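Local structure of malonyl CoA-acyl carrier protein transacylase (Clostridium perfringens, 3PTW) at residues A9-Y15 / I273-K277; Y15-K20 / C48-P52; E28-F33 / M71-A76; M44-C48 / P64-T69; S91-Y95 / L245-V249. The protein probably catalyses transfer of the malonyl group from malonyl-CoA to acyl carrier protein, the step that supplies extender units for fatty acid synthesis. One frame throughout, in Å; residues are numbered along the deposited sequence.

Contact 1 of 5, residues A9-Y15 / I273-K277; sequences AGQGAQY and IGPGK
The ring of Y15 comes obliquely onto P275, its CE2 lying 3.5 Å from P275 CB, while the backbone N of G276 sits at the ring edge, near its plane. One ring face carries M18 CB above its centre. Y15 CG stands between its own backbone N and carbonyl carbon (chi1 56°), a position that turns the ring toward the proline. Y15 OH and G276 N both bond to E296 OE1. The pyrrolidine is also held from the alanine side: P275 CD lies 3.6 Å from A9 CB. On A13 O rests P275 CB, at 3.2 Å. The P275 carbonyl O in turn faces two methyls, at 3.1 Å from A9 CB and 3.2 Å from A13 CB. These loops follow two neighbouring parallel strands, 4-8 and 269-273, whose pairing is carried on past strand 4-8 by the A9 N to I273 O bond (3.0 Å). The GQGAQ sequence here is a hallmark of malonyl and acyl transferases, in which the backbone amide of the first glutamine contributes to the oxyanion hole, probably also in this enzyme. Its type II turn, G10-A13, is braced by Q14, whose OE1 accepts G12 N at 2.8 Å in the carbonyl plane.

Contact 2 of 5, residues Y15-K20 / C48-P52; sequences YVGMGK and CFNDP
Residues 15-20 and 48-52 form a loop-on-helix-end contact, in which two overlapping type II turns, Y15-M18 and G17-K20, lie against the last turn of helix 44-49. It illustrates how a glycine-rich loop can complete a helix terminus. G17 N donates to C48 O at 2.7 Å, in the carbonyl plane and fairly straight at 158°. G17 CA and F49 CA lie 3.9 Å apart; the positive phi of G17 in its turn is what calls for glycine. F49 is the aromatic centre of the contact. The bent chain of K20 lies across one face as a CH-pi contact, its CD 4.0 Å from the ring centroid and only 24° off the normal, while M18 O approaches the ring edge in plane, 3.4 Å from F49 CE1. V16 CG1 nestles between two carbonyls near the C-terminal end of the helix, 3.3 Å from F49 O and 3.4 Å from N50 O. On the buried side, the extended M18 chain brings its methyl CE to 4.0 Å from C48 SG. The polar ends of K20 and D51 lead elsewhere, to D24 and to the amides of L55 and L56. F49 also meets F23 edge-to-face and F33 with the planes at about 45°, whereas M18 and C48 settle on A65 and T69, so the contact sits among helices 20-25, 27-40 and 59-79.

Contact 3 of 5, residues E28-F33 / M71-A76; sequences ESKEVF and MAILTA
S29 and A72 are the pair with the nearest CA atoms across 28-33 and 71-76, 4.2 Å apart. The axes of the two short segments pass at 8.1 Å and run roughly antiparallel, at 149°. Small residues make this close approach possible. S29 OG, placed opposite its own carbonyl carbon, donates to A72 O at 2.6 Å, arriving well above the carbonyl plane instead of on a lone pair. The A72 methyl is covered on another flank by F33, whose CE2 comes within 3.5 Å of A72 CB. V32 adds a branched wedge: its CG1 packs 3.8 Å from M71 CG, the two side chains crossing at about a right angle, while its CG2 faces the T75 hydroxyl. F22 closes in on S29 and A76, and F106 of helix 106-122 covers V32 and M71. Toward the partly exposed side the fit is made by more polar side chains, E28 and T75. These slide past each other in opposite directions, E28 CB lying 3.7 Å from T75 CG2, and the bent glutamate carries OE2 over A76, 3.4 Å from A76 CA. T75 OG1 turns back to M71 O (2.7 Å), which also accepts T75 N. Each hydroxyl proton is thus spent on a helix carbonyl, S29 across the interface and T75 within its own helix, which lets the two polar residues pack among apolar neighbours.

Contact 4 of 5, residues M44-C48 / P64-T69; sequences MEELC and PAIITT
Apolar contacts join M44, L47 and C48 to the A65 side of helix 59-79. M44 folds back at both chi2 and chi3 (-57° and -69°), and the hooked chain brings its terminal methyl over the helix backbone, with CE 3.5 Å from P64 O and 3.7 Å from A65 CA. A65 CB is met by two further groups, L47 CD2 at 4.1 Å and C48 SG at 3.9 Å. The sulfur also lies by T69 OG1, and the touches between the segments are van der Waals contacts, some of them against polar oxygens. The side-chain hydrogen bonds that matter here are made on helix 59-79, where two successive threonines turn their hydroxyls onto the carbonyls one helical turn earlier. T68 OG1 reaches P64 O at 2.7 Å, nearly along the C=O axis, and has a second partner in S36 OG. T69 OG1 reaches A65 O at 3.2 Å, from the face opposite to that used by T69 N. In both cases the carbonyl takes two donors, a common way for a buried threonine to be satisfied by its own helix. The two short segments run almost crosswise, at 104°, with their axes 10.3 Å apart. Helix 27-40 packs alongside, S36 against M44, L40 against P64 and F33 against both threonines, while V110 and K114 of helix 106-122 bear on T68 and P64 respectively.

Contact 5 of 5, residues S91-Y95 / L245-V249; sequences SLGEY and LTSQV
S91, whose carbonyl receives the amide of Q248, has strained backbone angles (phi 65°, psi -97°) in the sharp turn between strand 86-89 and helix 93-100. Its partner segment, 245-249, belongs to the C-terminal part of helix 241-248. With the surrounding glycines, G89 and G93, this matches the GxSxG nucleophile elbow of the family, and S91 is probably the acyl-carrying serine. Q248 NE2 donates to S91 O at 2.9 Å, the oxygen lying out of the amide plane of Q248, and E94 N reaches the same oxygen from the opposite face. The extended E94 chain comes up to the glutamine from the other direction, their planes 52° apart, with its carboxylate held by Y235 OH and N229 N. Y95 packs its phenol end on L245, CZ lying 3.7 Å from L245 CG. Its OH donates to a water at 2.5 Å that sits in the ring plane, and this water donates in turn to L245 O (2.8 Å) and Q248 OE1 (2.7 Å). R116, which also bonds S91 OG, gives a second bond to Q248 OE1. The side-chain amide of Q248 is therefore gripped at both ends, which fixes its flip, while the main-chain O of Q248 accepts H199 ND1, consistent with a second-shell role in positioning the serine and histidine of the probable active site.

In the fold
From the N terminus, the loop after strand 4-8 opens contact 1, which closes only at 273-277 and so encloses the other four, tying neighbouring strands of the mixed sheet. Contact 2 begins at Y15, shared with contact 1, and closes a short loop at 48-52, laying 15-20 on helix 44-49. Contact 3 opens within that loop and closes beyond it, at 71-76, so the two cross. Contact 4 starts where contact 2 ends, with C48 in common, and lies wholly within contact 3; contacts 3 and 4 tie helices 27-40 and 44-49 to helix 59-79. Contact 5 follows in series, joining helix 93-100 to helix 241-248, and L92 packs on I66 and I67 of contact 4.

Contact 1 of 5, residues A9-Y15 / I273-K277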
# COMPACT_ATOMS: atom_id res chain seq x y z
N ALA A 9 1.60 5.13 1.87
CA ALA A 9 2.29 4.05 2.61
C ALA A 9 1.37 2.91 2.99
O ALA A 9 0.16 3.09 3.15
CB ALA A 9 2.94 4.60 3.84
N GLY A 10 1.96 1.73 3.16
CA GLY A 10 1.19 0.53 3.46
C GLY A 10 1.77 -0.33 4.57
O GLY A 10 2.63 0.12 5.36
N GLN A 11 1.30 -1.58 4.62
CA GLN A 11 1.68 -2.48 5.71
C GLN A 11 3.19 -2.72 5.65
O GLN A 11 3.76 -2.87 4.57
CB GLN A 11 0.87 -3.79 5.63
CG GLN A 11 1.18 -4.81 6.73
CD GLN A 11 0.05 -5.80 6.98
OE1 GLN A 11 -1.12 -5.43 7.12
NE2 GLN A 11 0.40 -7.08 7.07
N GLY A 12 3.83 -2.70 6.82
CA GLY A 12 5.28 -2.93 6.92
C GLY A 12 6.08 -1.69 7.24
O GLY A 12 7.20 -1.78 7.76
N ALA A 13 5.52 -0.52 6.92
CA ALA A 13 6.15 0.77 7.24
C ALA A 13 5.71 1.39 8.58
O ALA A 13 6.19 2.46 8.96
CB ALA A 13 5.94 1.75 6.09
N GLN A 14 4.79 0.74 9.29
CA GLN A 14 4.31 1.29 10.57
C GLN A 14 5.40 1.29 11.64
O GLN A 14 6.30 0.46 11.62
CB GLN A 14 3.06 0.54 11.07
CG GLN A 14 3.33 -0.86 11.67
CD GLN A 14 3.55 -1.95 10.62
OE1 GLN A 14 3.43 -1.71 9.42
NE2 GLN A 14 3.87 -3.16 11.08
N TYR A 15 5.30 2.23 12.57
CA TYR A 15 6.18 2.29 13.73
C TYR A 15 5.52 3.11 14.83
O TYR A 15 4.69 3.99 14.56
CB TYR A 15 7.56 2.89 13.38
CG TYR A 15 7.51 4.28 12.75
CD1 TYR A 15 7.64 5.45 13.53
CD2 TYR A 15 7.37 4.43 11.37
CE1 TYR A 15 7.59 6.73 12.93
CE2 TYR A 15 7.32 5.68 10.77
CZ TYR A 15 7.44 6.82 11.53
OH TYR A 15 7.40 8.05 10.89
N ILE A 273 3.30 9.52 0.92
CA ILE A 273 2.59 10.09 2.06
C ILE A 273 2.27 9.01 3.07
O ILE A 273 1.62 8.01 2.74
CB ILE A 273 1.31 10.81 1.60
CG1 ILE A 273 1.67 12.04 0.75
CG2 ILE A 273 0.43 11.19 2.82
CD1 ILE A 273 0.48 12.66 0.01
N GLY A 274 2.75 9.20 4.29
CA GLY A 274 2.54 8.24 5.36
C GLY A 274 3.87 7.75 5.91
O GLY A 274 4.91 8.35 5.59
N PRO A 275 3.85 6.68 6.72
CA PRO A 275 5.11 6.28 7.33
C PRO A 275 6.05 5.61 6.34
O PRO A 275 5.60 4.85 5.47
CB PRO A 275 4.69 5.29 8.43
CG PRO A 275 3.38 4.75 7.97
CD PRO A 275 2.72 5.84 7.16
N GLY A 276 7.33 5.92 6.47
CA GLY A 276 8.37 5.17 5.76
C GLY A 276 8.69 5.68 4.37
O GLY A 276 8.09 6.64 3.88
N LYS A 277 9.65 5.00 3.74
CA LYS A 277 10.20 5.43 2.47
C LYS A 277 10.26 4.27 1.49
O LYS A 277 10.93 4.34 0.48
CB LYS A 277 11.60 6.06 2.68
CG LYS A 277 11.58 7.42 3.42
CD LYS A 277 12.96 7.84 3.99
CE LYS A 277 13.31 7.10 5.31
NZ LYS A 277 12.33 7.25 6.45

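Contact 2 of 5, residues Y15-K20 / C48-P52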
# COMPACT_ATOMS: atom_id res chain seq x y z
N TYR A 15 5.30 2.23 12.57
CA TYR A 15 6.18 2.29 13.73
C TYR A 15 5.52 3.11 14.83
O TYR A 15 4.69 3.99 14.56
CB TYR A 15 7.56 2.89 13.38
CG TYR A 15 7.51 4.28 12.75
CD1 TYR A 15 7.64 5.45 13.53
CD2 TYR A 15 7.37 4.43 11.37
CE1 TYR A 15 7.59 6.73 12.93
CE2 TYR A 15 7.32 5.68 10.77
CZ TYR A 15 7.44 6.82 11.53
OH TYR A 15 7.40 8.05 10.89
N VAL A 16 5.89 2.80 16.08
CA VAL A 16 5.38 3.52 17.23
C VAL A 16 5.80 4.98 17.14
O VAL A 16 6.98 5.29 16.93
CB VAL A 16 5.91 2.90 18.55
CG1 VAL A 16 5.29 3.59 19.75
CG2 VAL A 16 5.62 1.40 18.59
N GLY A 17 4.83 5.88 17.29
CA GLY A 17 5.07 7.32 17.20
C GLY A 17 4.76 7.91 15.83
O GLY A 17 4.78 9.12 15.68
N MET A 18 4.46 7.08 14.84
CA MET A 18 4.05 7.62 13.53
C MET A 18 2.80 8.49 13.74
O MET A 18 1.99 8.25 14.64
CB MET A 18 3.81 6.51 12.51
CG MET A 18 2.56 5.66 12.75
SD MET A 18 2.42 4.29 11.59
CE MET A 18 0.85 3.59 12.13
N GLY A 19 2.69 9.56 12.95
CA GLY A 19 1.56 10.48 13.06
C GLY A 19 1.65 11.54 14.14
O GLY A 19 0.99 12.58 14.05
N LYS A 20 2.46 11.29 15.16
CA LYS A 20 2.50 12.16 16.32
C LYS A 20 2.92 13.59 16.01
O LYS A 20 2.31 14.53 16.50
CB LYS A 20 3.39 11.55 17.42
CG LYS A 20 3.60 12.43 18.64
CD LYS A 20 2.52 12.21 19.67
CE LYS A 20 3.05 12.44 21.08
NZ LYS A 20 2.83 13.84 21.54
N CYS A 48 -1.22 4.46 17.86
CA CYS A 48 -0.18 4.92 16.95
C CYS A 48 1.03 5.51 17.65
O CYS A 48 2.17 5.32 17.20
CB CYS A 48 -0.74 5.94 15.97
SG CYS A 48 -1.78 5.19 14.73
N PHE A 49 0.79 6.24 18.74
CA PHE A 49 1.84 7.02 19.38
C PHE A 49 2.56 6.20 20.43
O PHE A 49 3.76 6.37 20.62
CB PHE A 49 1.30 8.34 19.97
CG PHE A 49 0.47 9.16 19.00
CD1 PHE A 49 0.63 9.03 17.62
CD2 PHE A 49 -0.47 10.08 19.48
CE1 PHE A 49 -0.14 9.78 16.73
CE2 PHE A 49 -1.24 10.84 18.61
CZ PHE A 49 -1.08 10.69 17.23
N ASN A 50 1.84 5.30 21.10
CA ASN A 50 2.42 4.49 22.17
C ASN A 50 2.42 2.99 21.94
O ASN A 50 3.39 2.33 22.29
CB ASN A 50 1.75 4.81 23.50
CG ASN A 50 2.15 6.16 24.02
OD1 ASN A 50 3.34 6.42 24.22
ND2 ASN A 50 1.18 7.04 24.23
N ASP A 51 1.33 2.48 21.37
CA ASP A 51 1.10 1.03 21.21
C ASP A 51 1.32 0.17 22.48
O ASP A 51 2.07 -0.82 22.42
CB ASP A 51 1.91 0.49 20.03
CG ASP A 51 1.53 -0.94 19.66
OD1 ASP A 51 2.38 -1.63 19.04
OD2 ASP A 51 0.41 -1.36 20.01
N PRO A 52 0.65 0.52 23.60
CA PRO A 52 0.89 -0.14 24.89
C PRO A 52 0.36 -1.58 25.02
O PRO A 52 0.65 -2.25 26.01
CB PRO A 52 0.14 0.76 25.89
CG PRO A 52 -0.96 1.35 25.08
CD PRO A 52 -0.40 1.55 23.70

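Contact 3 of 5, residues E28-F33 / M71-A76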
# COMPACT_ATOMS: atom_id res chain seq x y z
N GLU A 28 -5.82 20.07 11.83
CA GLU A 28 -6.51 19.18 10.91
C GLU A 28 -6.02 17.73 10.98
O GLU A 28 -6.74 16.80 10.62
CB GLU A 28 -6.44 19.72 9.47
CG GLU A 28 -5.04 19.79 8.85
CD GLU A 28 -4.33 21.13 9.09
OE1 GLU A 28 -4.68 21.84 10.05
OE2 GLU A 28 -3.40 21.45 8.31
N SER A 29 -4.78 17.53 11.44
CA SER A 29 -4.24 16.18 11.60
C SER A 29 -4.72 15.61 12.94
O SER A 29 -5.08 14.42 13.03
CB SER A 29 -2.71 16.19 11.52
OG SER A 29 -2.26 16.67 10.26
N LYS A 30 -4.72 16.45 13.97
CA LYS A 30 -5.37 16.17 15.25
C LYS A 30 -6.82 15.71 15.03
O LYS A 30 -7.25 14.69 15.58
CB LYS A 30 -5.31 17.42 16.15
CG LYS A 30 -5.47 17.15 17.66
CD LYS A 30 -5.31 18.42 18.54
CE LYS A 30 -3.84 18.81 18.81
NZ LYS A 30 -3.27 19.82 17.84
N GLU A 31 -7.55 16.45 14.20
CA GLU A 31 -8.96 16.18 13.96
C GLU A 31 -9.18 14.82 13.28
O GLU A 31 -10.15 14.12 13.58
CB GLU A 31 -9.59 17.32 13.13
CG GLU A 31 -11.06 17.14 12.76
CD GLU A 31 -11.70 18.40 12.19
OE1 GLU A 31 -12.93 18.56 12.35
OE2 GLU A 31 -10.98 19.23 11.58
N VAL A 32 -8.26 14.45 12.39
CA VAL A 32 -8.37 13.16 11.71
C VAL A 32 -8.26 11.99 12.69
O VAL A 32 -8.98 10.99 12.54
CB VAL A 32 -7.35 13.03 10.55
CG1 VAL A 32 -7.22 11.57 10.12
CG2 VAL A 32 -7.79 13.88 9.38
N PHE A 33 -7.38 12.12 13.68
CA PHE A 33 -7.21 11.08 14.70
C PHE A 33 -8.44 10.97 15.58
O PHE A 33 -8.87 9.87 15.93
CB PHE A 33 -5.95 11.32 15.54
CG PHE A 33 -4.73 10.68 14.96
CD1 PHE A 33 -4.33 9.42 15.39
CD2 PHE A 33 -4.01 11.31 13.94
CE1 PHE A 33 -3.21 8.80 14.83
CE2 PHE A 33 -2.90 10.70 13.38
CZ PHE A 33 -2.50 9.43 13.83
N MET A 71 -3.96 9.71 6.32
CA MET A 71 -4.98 10.74 6.17
C MET A 71 -4.61 12.02 6.93
O MET A 71 -4.73 13.13 6.39
CB MET A 71 -6.34 10.20 6.63
CG MET A 71 -7.54 11.09 6.34
SD MET A 71 -7.86 11.44 4.59
CE MET A 71 -9.43 12.29 4.73
N ALA A 72 -4.15 11.86 8.17
CA ALA A 72 -3.69 12.98 9.00
C ALA A 72 -2.60 13.80 8.30
O ALA A 72 -2.63 15.01 8.36
CB ALA A 72 -3.19 12.46 10.34
N ILE A 73 -1.67 13.12 7.63
CA ILE A 73 -0.62 13.78 6.85
C ILE A 73 -1.16 14.44 5.57
O ILE A 73 -0.85 15.60 5.27
CB ILE A 73 0.53 12.80 6.50
CG1 ILE A 73 1.24 12.34 7.78
CG2 ILE A 73 1.53 13.44 5.50
CD1 ILE A 73 2.15 11.12 7.60
N LEU A 74 -1.96 13.69 4.82
CA LEU A 74 -2.59 14.20 3.61
C LEU A 74 -3.40 15.49 3.85
O LEU A 74 -3.34 16.42 3.04
CB LEU A 74 -3.51 13.13 3.03
CG LEU A 74 -4.44 13.57 1.88
CD1 LEU A 74 -3.64 14.01 0.66
CD2 LEU A 74 -5.41 12.44 1.53
N THR A 75 -4.17 15.52 4.94
CA THR A 75 -5.04 16.67 5.25
C THR A 75 -4.22 17.93 5.45
O THR A 75 -4.60 19.00 4.98
CB THR A 75 -5.92 16.43 6.53
OG1 THR A 75 -6.50 15.12 6.50
CG2 THR A 75 -7.05 17.43 6.60
N ALA A 76 -3.10 17.81 6.16
CA ALA A 76 -2.19 18.93 6.40
C ALA A 76 -1.49 19.36 5.12
O ALA A 76 -1.34 20.55 4.85
CB ALA A 76 -1.17 18.56 7.46

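Contact 4 of 5, residues M44-C48 / P64-T69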
# COMPACT_ATOMS: atom_id res chain seq x y z
N MET A 44 -7.08 5.61 18.95
CA MET A 44 -6.14 5.55 17.83
C MET A 44 -4.87 6.35 18.07
O MET A 44 -3.81 6.00 17.55
CB MET A 44 -6.83 5.99 16.54
CG MET A 44 -7.89 5.01 16.09
SD MET A 44 -7.21 3.35 15.88
CE MET A 44 -6.17 3.62 14.43
N GLU A 45 -4.97 7.42 18.85
CA GLU A 45 -3.80 8.18 19.28
C GLU A 45 -2.84 7.28 20.04
O GLU A 45 -1.69 7.12 19.65
CB GLU A 45 -4.22 9.35 20.17
CG GLU A 45 -4.90 10.47 19.40
CD GLU A 45 -5.57 11.46 20.32
OE1 GLU A 45 -6.68 11.93 19.97
OE2 GLU A 45 -5.00 11.78 21.39
N GLU A 46 -3.35 6.65 21.10
CA GLU A 46 -2.57 5.70 21.89
C GLU A 46 -2.01 4.56 21.04
O GLU A 46 -0.84 4.20 21.19
CB GLU A 46 -3.42 5.17 23.04
CG GLU A 46 -2.65 4.40 24.11
CD GLU A 46 -1.66 5.25 24.91
OE1 GLU A 46 -1.63 6.50 24.74
OE2 GLU A 46 -0.91 4.65 25.72
N LEU A 47 -2.82 4.00 20.14
CA LEU A 47 -2.37 2.89 19.30
C LEU A 47 -1.15 3.29 18.48
O LEU A 47 -0.17 2.54 18.42
CB LEU A 47 -3.49 2.37 18.37
CG LEU A 47 -3.15 1.31 17.31
CD1 LEU A 47 -2.53 0.03 17.90
CD2 LEU A 47 -4.36 0.96 16.44
N CYS A 48 -1.22 4.46 17.86
CA CYS A 48 -0.18 4.92 16.95
C CYS A 48 1.03 5.51 17.65
O CYS A 48 2.17 5.32 17.20
CB CYS A 48 -0.74 5.94 15.97
SG CYS A 48 -1.78 5.19 14.73
N PRO A 64 -5.92 -0.02 9.94
CA PRO A 64 -6.53 1.28 10.27
C PRO A 64 -5.57 2.25 10.94
O PRO A 64 -5.82 3.46 10.96
CB PRO A 64 -7.64 0.91 11.25
CG PRO A 64 -7.20 -0.42 11.86
CD PRO A 64 -6.53 -1.12 10.70
N ALA A 65 -4.49 1.73 11.52
CA ALA A 65 -3.46 2.60 12.08
C ALA A 65 -2.78 3.40 10.97
O ALA A 65 -2.70 4.63 11.04
CB ALA A 65 -2.46 1.81 12.88
N ILE A 66 -2.32 2.72 9.93
CA ILE A 66 -1.66 3.36 8.78
C ILE A 66 -2.61 4.28 8.00
O ILE A 66 -2.25 5.41 7.65
CB ILE A 66 -1.00 2.31 7.85
CG1 ILE A 66 0.19 1.69 8.58
CG2 ILE A 66 -0.60 2.92 6.49
CD1 ILE A 66 0.88 0.60 7.83
N ILE A 67 -3.83 3.80 7.77
CA ILE A 67 -4.83 4.56 7.03
C ILE A 67 -5.11 5.92 7.68
O ILE A 67 -5.21 6.93 6.97
CB ILE A 67 -6.13 3.74 6.85
CG1 ILE A 67 -5.90 2.57 5.88
CG2 ILE A 67 -7.29 4.63 6.39
CD1 ILE A 67 -5.42 2.96 4.49
N THR A 68 -5.20 5.92 9.01
CA THR A 68 -5.40 7.13 9.80
C THR A 68 -4.20 8.06 9.70
O THR A 68 -4.36 9.27 9.55
CB THR A 68 -5.61 6.81 11.33
OG1 THR A 68 -6.73 5.92 11.49
CG2 THR A 68 -5.87 8.09 12.12
N THR A 69 -3.02 7.48 9.82
CA THR A 69 -1.77 8.22 9.74
C THR A 69 -1.60 8.88 8.36
O THR A 69 -1.31 10.09 8.27
CB THR A 69 -0.59 7.30 10.13
OG1 THR A 69 -0.67 7.05 11.54
CG2 THR A 69 0.76 7.93 9.80

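Contact 5 of 5, residues S91-Y95 / L245-V249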
# COMPACT_ATOMS: atom_id res chain seq x y z
N SER A 91 -0.88 -2.38 -2.07
CA SER A 91 -1.87 -3.10 -1.26
C SER A 91 -2.71 -2.12 -0.42
O SER A 91 -3.67 -1.54 -0.94
CB SER A 91 -1.23 -4.23 -0.43
OG SER A 91 -2.20 -4.92 0.35
N LEU A 92 -2.36 -1.91 0.84
CA LEU A 92 -3.19 -1.13 1.76
C LEU A 92 -3.39 0.33 1.35
O LEU A 92 -4.51 0.87 1.48
CB LEU A 92 -2.65 -1.18 3.19
CG LEU A 92 -3.37 -0.27 4.20
CD1 LEU A 92 -4.83 -0.70 4.42
CD2 LEU A 92 -2.62 -0.22 5.52
N GLY A 93 -2.33 0.98 0.89
CA GLY A 93 -2.37 2.40 0.48
C GLY A 93 -3.32 2.69 -0.68
O GLY A 93 -3.63 3.86 -0.95
N GLU A 94 -3.80 1.64 -1.36
CA GLU A 94 -4.83 1.80 -2.40
C GLU A 94 -6.10 2.35 -1.78
O GLU A 94 -6.83 3.12 -2.42
CB GLU A 94 -5.12 0.48 -3.11
CG GLU A 94 -6.27 0.54 -4.14
CD GLU A 94 -6.08 -0.44 -5.26
OE1 GLU A 94 -4.90 -0.72 -5.62
OE2 GLU A 94 -7.10 -0.94 -5.79
N TYR A 95 -6.35 1.99 -0.52
CA TYR A 95 -7.48 2.56 0.23
C TYR A 95 -7.32 4.05 0.50
O TYR A 95 -8.27 4.80 0.33
CB TYR A 95 -7.78 1.77 1.52
CG TYR A 95 -8.42 0.44 1.21
CD1 TYR A 95 -9.81 0.31 1.19
CD2 TYR A 95 -7.65 -0.68 0.90
CE1 TYR A 95 -10.41 -0.91 0.89
CE2 TYR A 95 -8.25 -1.90 0.59
CZ TYR A 95 -9.63 -2.00 0.59
OH TYR A 95 -10.24 -3.20 0.28
N LEU A 245 -11.25 -4.54 -5.50
CA LEU A 245 -10.78 -4.49 -4.11
C LEU A 245 -10.85 -5.90 -3.51
O LEU A 245 -10.02 -6.30 -2.68
CB LEU A 245 -11.63 -3.51 -3.32
CG LEU A 245 -11.11 -2.17 -2.79
CD1 LEU A 245 -9.89 -1.61 -3.52
CD2 LEU A 245 -12.25 -1.16 -2.72
N THR A 246 -11.85 -6.65 -3.96
CA THR A 246 -11.97 -8.07 -3.62
C THR A 246 -10.77 -8.84 -4.18
O THR A 246 -10.05 -9.47 -3.41
CB THR A 246 -13.31 -8.62 -4.15
OG1 THR A 246 -14.36 -8.10 -3.31
CG2 THR A 246 -13.35 -10.15 -4.14
N SER A 247 -10.57 -8.77 -5.50
CA SER A 247 -9.40 -9.36 -6.17
C SER A 247 -8.03 -9.00 -5.57
O SER A 247 -7.13 -9.84 -5.51
CB SER A 247 -9.41 -8.97 -7.66
OG SER A 247 -10.54 -9.50 -8.31
N GLN A 248 -7.87 -7.75 -5.12
CA GLN A 248 -6.58 -7.22 -4.66
C GLN A 248 -5.88 -8.09 -3.60
O GLN A 248 -4.65 -8.28 -3.67
CB GLN A 248 -6.73 -5.78 -4.15
CG GLN A 248 -5.40 -5.05 -3.94
CD GLN A 248 -5.48 -3.91 -2.94
OE1 GLN A 248 -6.16 -4.02 -1.90
NE2 GLN A 248 -4.79 -2.82 -3.23
N VAL A 249 -6.64 -8.59 -2.62
CA VAL A 249 -6.04 -9.38 -1.54
C VAL A 249 -5.58 -10.77 -2.01
O VAL A 249 -4.74 -11.40 -1.38
CB VAL A 249 -6.99 -9.49 -0.30
CG1 VAL A 249 -7.52 -8.11 0.11
CG2 VAL A 249 -8.14 -10.47 -0.56
O HOH W 1 -8.58 -4.76 -0.86